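Local coordinates for cobalamin biosynthesis protein CobN (PDB 7C6O), which probably serves as the large, catalytic subunit of cobaltochelatase, the ligase that inserts cobalt into the corrin ring during cobalamin biosynthesis, at residues V387-T391 / P392-V396; E597-Q600 / A601-A605. One frame throughout, in Å; residues are numbered along the deposited sequence.

Contact 1 of 2, residues V387-T391 / P392-V396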
loop_
_atom_site.group_PDB
_atom_site.type_symbol
_atom_site.label_atom_id
_atom_site.label_comp_id
_atom_site.label_asym_id
_atom_site.label_seq_id
_atom_site.Cartn_x
_atom_site.Cartn_y
_atom_site.Cartn_z
ATOM N N VAL A 387 12.754 -5.713 4.629
ATOM C CA VAL A 387 13.347 -4.385 4.563
ATOM C C VAL A 387 13.475 -3.803 5.963
ATOM O O VAL A 387 12.504 -3.764 6.731
ATOM C CB VAL A 387 12.515 -3.479 3.646
ATOM C CG1 VAL A 387 12.978 -2.037 3.758
ATOM C CG2 VAL A 387 12.635 -3.966 2.209
ATOM N N GLY A 388 14.687 -3.361 6.305
ATOM C CA GLY A 388 14.980 -2.768 7.595
ATOM C C GLY A 388 14.953 -3.709 8.779
ATOM O O GLY A 388 15.178 -3.259 9.909
ATOM N N LEU A 389 14.704 -4.998 8.567
ATOM C CA LEU A 389 14.456 -5.934 9.652
ATOM C C LEU A 389 15.528 -7.015 9.691
ATOM O O LEU A 389 15.906 -7.568 8.653
ATOM C CB LEU A 389 13.070 -6.579 9.494
ATOM C CG LEU A 389 12.568 -7.485 10.621
ATOM C CD1 LEU A 389 12.242 -6.663 11.857
ATOM C CD2 LEU A 389 11.349 -8.278 10.165
ATOM N N ASP A 390 16.011 -7.313 10.896
ATOM C CA ASP A 390 16.856 -8.483 11.133
ATOM C C ASP A 390 15.921 -9.682 11.251
ATOM O O ASP A 390 15.447 -10.029 12.336
ATOM C CB ASP A 390 17.709 -8.298 12.385
ATOM C CG ASP A 390 18.746 -9.404 12.571
ATOM O OD1 ASP A 390 18.546 -10.532 12.072
ATOM O OD2 ASP A 390 19.768 -9.143 13.241
ATOM N N THR A 391 15.649 -10.315 10.110
ATOM C CA THR A 391 14.697 -11.426 10.079
ATOM C C THR A 391 15.126 -12.606 10.943
ATOM O O THR A 391 14.279 -13.132 11.688
ATOM C CB THR A 391 14.463 -11.860 8.627
ATOM O OG1 THR A 391 14.731 -10.758 7.753
ATOM C CG2 THR A 391 13.024 -12.314 8.431
ATOM N N PRO A 392 16.379 -13.081 10.904
ATOM C CA PRO A 392 16.731 -14.219 11.771
ATOM C C PRO A 392 16.621 -13.904 13.252
ATOM O O PRO A 392 16.098 -14.727 14.014
ATOM C CB PRO A 392 18.175 -14.540 11.359
ATOM C CG PRO A 392 18.295 -14.012 9.970
ATOM C CD PRO A 392 17.483 -12.751 9.981
ATOM N N ALA A 393 17.103 -12.737 13.687
ATOM C CA ALA A 393 17.003 -12.391 15.102
ATOM C C ALA A 393 15.551 -12.180 15.518
ATOM O O ALA A 393 15.162 -12.539 16.637
ATOM C CB ALA A 393 17.838 -11.147 15.403
ATOM N N SER A 394 14.736 -11.605 14.631
ATOM C CA SER A 394 13.316 -11.437 14.924
ATOM C C SER A 394 12.612 -12.784 15.028
ATOM O O SER A 394 11.746 -12.974 15.890
ATOM C CB SER A 394 12.654 -10.573 13.851
ATOM O OG SER A 394 13.223 -9.275 13.813
ATOM N N ALA A 395 12.965 -13.726 14.150
ATOM C CA ALA A 395 12.385 -15.063 14.224
ATOM C C ALA A 395 12.755 -15.753 15.531
ATOM O O ALA A 395 11.903 -16.378 16.174
ATOM C CB ALA A 395 12.838 -15.898 13.027
ATOM N N VAL A 396 14.023 -15.655 15.939
ATOM C CA VAL A 396 14.444 -16.246 17.208
ATOM C C VAL A 396 13.650 -15.642 18.359
ATOM O O VAL A 396 13.106 -16.360 19.207
ATOM C CB VAL A 396 15.958 -16.066 17.414
ATOM C CG1 VAL A 396 16.341 -16.372 18.859
ATOM C CG2 VAL A 396 16.736 -16.959 16.458
#
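Asp390 sits just ahead of helix 391-405 and meets its first turn with both its carboxylate and its backbone carbonyl. OD1 of Asp390 accepts the amide of Ala393 at 3.1 Å, N to OD1. The N-H points almost straight at the oxygen (167°), yet it arrives from above the carboxylate plane, 59° out of it. With CG anti to the Asp390 backbone N (chi1 -172°), the carboxylate folds back over the start of the helix; its CG lies 3.4 Å from Ala393 CB, and OD1 also rests 3.2 Å from Pro392 CD. The other oxygen, OD2, is taken by His1135 ND1, which ties the cap to the chain just before helix 1136-1157.

The carbonyl of Asp390 is gripped twice by one residue. Ser394 N reaches Asp390 O at 2.9 Å, nearly in line with the C=O bond, while the hydroxyl of Ser394 donates to the same oxygen from above the carbonyl plane, OG to O 2.8 Å. That hydroxyl also receives a hydrogen bond from Leu704 N, and Leu389 CD1 packs against it. One residue on, Thr391 O accepts Ala395 N at 2.9 Å, and Thr391 OG1 bonds to Gly384 O. Pro392, with no amide hydrogen to offer, stands in the first turn with its ring against helices 420-431 and 1136-1157.

OD1 and OD2 of Asp390, its carbonyl, and the hydroxyls of Thr391 and Ser394 thus each have a partner, in the classic arrangement of an aspartate N-cap at the start of an alpha-helix.

Contact 2 of 2, residues E597-Q600 / A601-A605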
loop_
_atom_site.group_PDB
_atom_site.type_symbol
_atom_site.label_atom_id
_atom_site.label_comp_id
_atom_site.label_asym_id
_atom_site.label_seq_id
_atom_site.Cartn_x
_atom_site.Cartn_y
_atom_site.Cartn_z
ATOM N N GLU A 597 3.128 -1.562 0.307
ATOM C CA GLU A 597 3.351 -3.000 0.260
ATOM C C GLU A 597 2.571 -3.718 1.358
ATOM O O GLU A 597 2.049 -4.816 1.139
ATOM C CB GLU A 597 4.847 -3.294 0.361
ATOM C CG GLU A 597 5.680 -2.636 -0.742
ATOM C CD GLU A 597 6.111 -1.212 -0.404
ATOM O OE1 GLU A 597 5.504 -0.588 0.493
ATOM O OE2 GLU A 597 7.069 -0.716 -1.037
ATOM N N GLY A 598 2.472 -3.111 2.543
ATOM C CA GLY A 598 1.664 -3.710 3.594
ATOM C C GLY A 598 0.191 -3.730 3.240
ATOM O O GLY A 598 -0.515 -4.702 3.527
ATOM N N THR A 599 -0.287 -2.661 2.602
ATOM C CA THR A 599 -1.688 -2.578 2.209
ATOM C C THR A 599 -2.050 -3.665 1.203
ATOM O O THR A 599 -3.162 -4.209 1.237
ATOM C CB THR A 599 -1.970 -1.186 1.639
ATOM O OG1 THR A 599 -1.750 -0.204 2.659
ATOM C CG2 THR A 599 -3.392 -1.078 1.144
ATOM N N GLN A 600 -1.120 -4.007 0.307
ATOM C CA GLN A 600 -1.405 -5.047 -0.676
ATOM C C GLN A 600 -1.647 -6.389 0.003
ATOM O O GLN A 600 -2.523 -7.156 -0.413
ATOM C CB GLN A 600 -0.263 -5.153 -1.689
ATOM C CG GLN A 600 -0.599 -5.991 -2.929
ATOM C CD GLN A 600 -1.614 -5.319 -3.850
ATOM O OE1 GLN A 600 -2.691 -4.902 -3.420
ATOM N NE2 GLN A 600 -1.272 -5.218 -5.128
ATOM N N ALA A 601 -0.887 -6.684 1.059
ATOM C CA ALA A 601 -1.133 -7.902 1.821
ATOM C C ALA A 601 -2.475 -7.839 2.541
ATOM O O ALA A 601 -3.186 -8.847 2.624
ATOM C CB ALA A 601 0.005 -8.137 2.814
ATOM N N LYS A 602 -2.837 -6.662 3.065
ATOM C CA LYS A 602 -4.130 -6.507 3.730
ATOM C C LYS A 602 -5.284 -6.815 2.786
ATOM O O LYS A 602 -6.285 -7.418 3.190
ATOM C CB LYS A 602 -4.286 -5.085 4.274
ATOM C CG LYS A 602 -3.346 -4.709 5.409
ATOM C CD LYS A 602 -3.416 -3.208 5.693
ATOM C CE LYS A 602 -4.737 -2.801 6.337
ATOM N NZ LYS A 602 -4.801 -3.187 7.776
ATOM N N ARG A 603 -5.163 -6.406 1.524
ATOM C CA ARG A 603 -6.290 -6.421 0.601
ATOM C C ARG A 603 -6.341 -7.648 -0.296
ATOM O O ARG A 603 -7.440 -8.076 -0.665
ATOM C CB ARG A 603 -6.270 -5.158 -0.267
ATOM C CG ARG A 603 -6.341 -3.886 0.558
ATOM C CD ARG A 603 -6.341 -2.630 -0.298
ATOM N NE ARG A 603 -6.469 -1.443 0.543
ATOM C CZ ARG A 603 -6.495 -0.192 0.090
ATOM N NH1 ARG A 603 -6.405 0.055 -1.211
ATOM N NH2 ARG A 603 -6.609 0.812 0.947
ATOM N N ARG A 604 -5.199 -8.232 -0.657
ATOM C CA ARG A 604 -5.198 -9.404 -1.524
ATOM C C ARG A 604 -4.925 -10.702 -0.773
ATOM O O ARG A 604 -5.010 -11.779 -1.373
ATOM C CB ARG A 604 -4.184 -9.225 -2.663
ATOM C CG ARG A 604 -4.431 -7.965 -3.494
ATOM C CD ARG A 604 -3.544 -7.875 -4.729
ATOM N NE ARG A 604 -4.071 -8.623 -5.873
ATOM C CZ ARG A 604 -3.449 -9.650 -6.444
ATOM N NH1 ARG A 604 -2.272 -10.052 -5.981
ATOM N NH2 ARG A 604 -3.996 -10.267 -7.484
ATOM N N ALA A 605 -4.628 -10.636 0.530
ATOM C CA ALA A 605 -4.381 -11.844 1.309
ATOM C C ALA A 605 -4.923 -11.718 2.731
ATOM O O ALA A 605 -4.402 -12.357 3.653
ATOM C CB ALA A 605 -2.887 -12.181 1.340
#
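A chi1 of -63° at Thr599 swings CG2 across from the amide nitrogen, and Arg603, one turn later, starts with CG beside its own backbone N and then runs extended from CG to NE, which brings its guanidinium under the threonine methyl. CG2 of Thr599 lies over one face of that group, 3.1 Å above the plane and displaced toward the rim; Arg603 NE is 3.2 Å from Thr599 CG2. The two side chains point the same way. Thr599 OG1 turns instead to Pro595 O, a turn back along the helix.

Gln600 and Arg604 form the next such pair. The glutamine bends at chi2 (70°), laying its amide along the arginine stem, with Gln600 CD 3.3 Å from Arg604 CD. Here amide and guanidinium do not stack: their planes are 50° apart, and the contact is made by the arginine methylenes. Arg604 bends at chi3, and its guanidinium donates to the carbonyls of Glu562, Leu564 and Lys567, while Gln600 NE2 bonds to Asp946.

Beneath the side chains, Lys602 N donates to Gly598 O at 3.1 Å, Arg603 N to Thr599 O at 3.0 Å and Arg604 N to Gln600 O at 2.9 Å, whereas the bond from Ala601 N to Glu597 O is weak. Ala605 then leaves helical geometry, ending the helix of the beta-alpha-beta unit 586-612.

Both arginines are buried, and each spends its polar end on partners far along the chain: Arg603 NE in a salt bridge with Glu316, Arg604 mainly on carbonyl oxygens. Their charge is therefore probably offset by Glu316 and by peptide dipoles respectively, while the i to i+4 neighbours supply an apolar methyl and an amide flank.

Contact 1 precedes contact 2 along the chain; their centres are 20 Å apart and their nearest atoms about 7 Å, so they do not touch. Both helices adjoin strands of one mixed sheet: helix 391-405 follows strand 369-373, while helix 595-604 joins strands 586-591 and 608-612. Lys557 is a partner of both, sharing backbone hydrogen bonding with Val387 of contact 1 and making a long, weak ion pair with Glu597 of contact 2. One contact opens a helix and the other closes one. The centre of contact 2 is about 7 Å from the centre of the chain, that of contact 1 about 21 Å. The sodium site, Asp125 and Ser127, includes no residue of either contact.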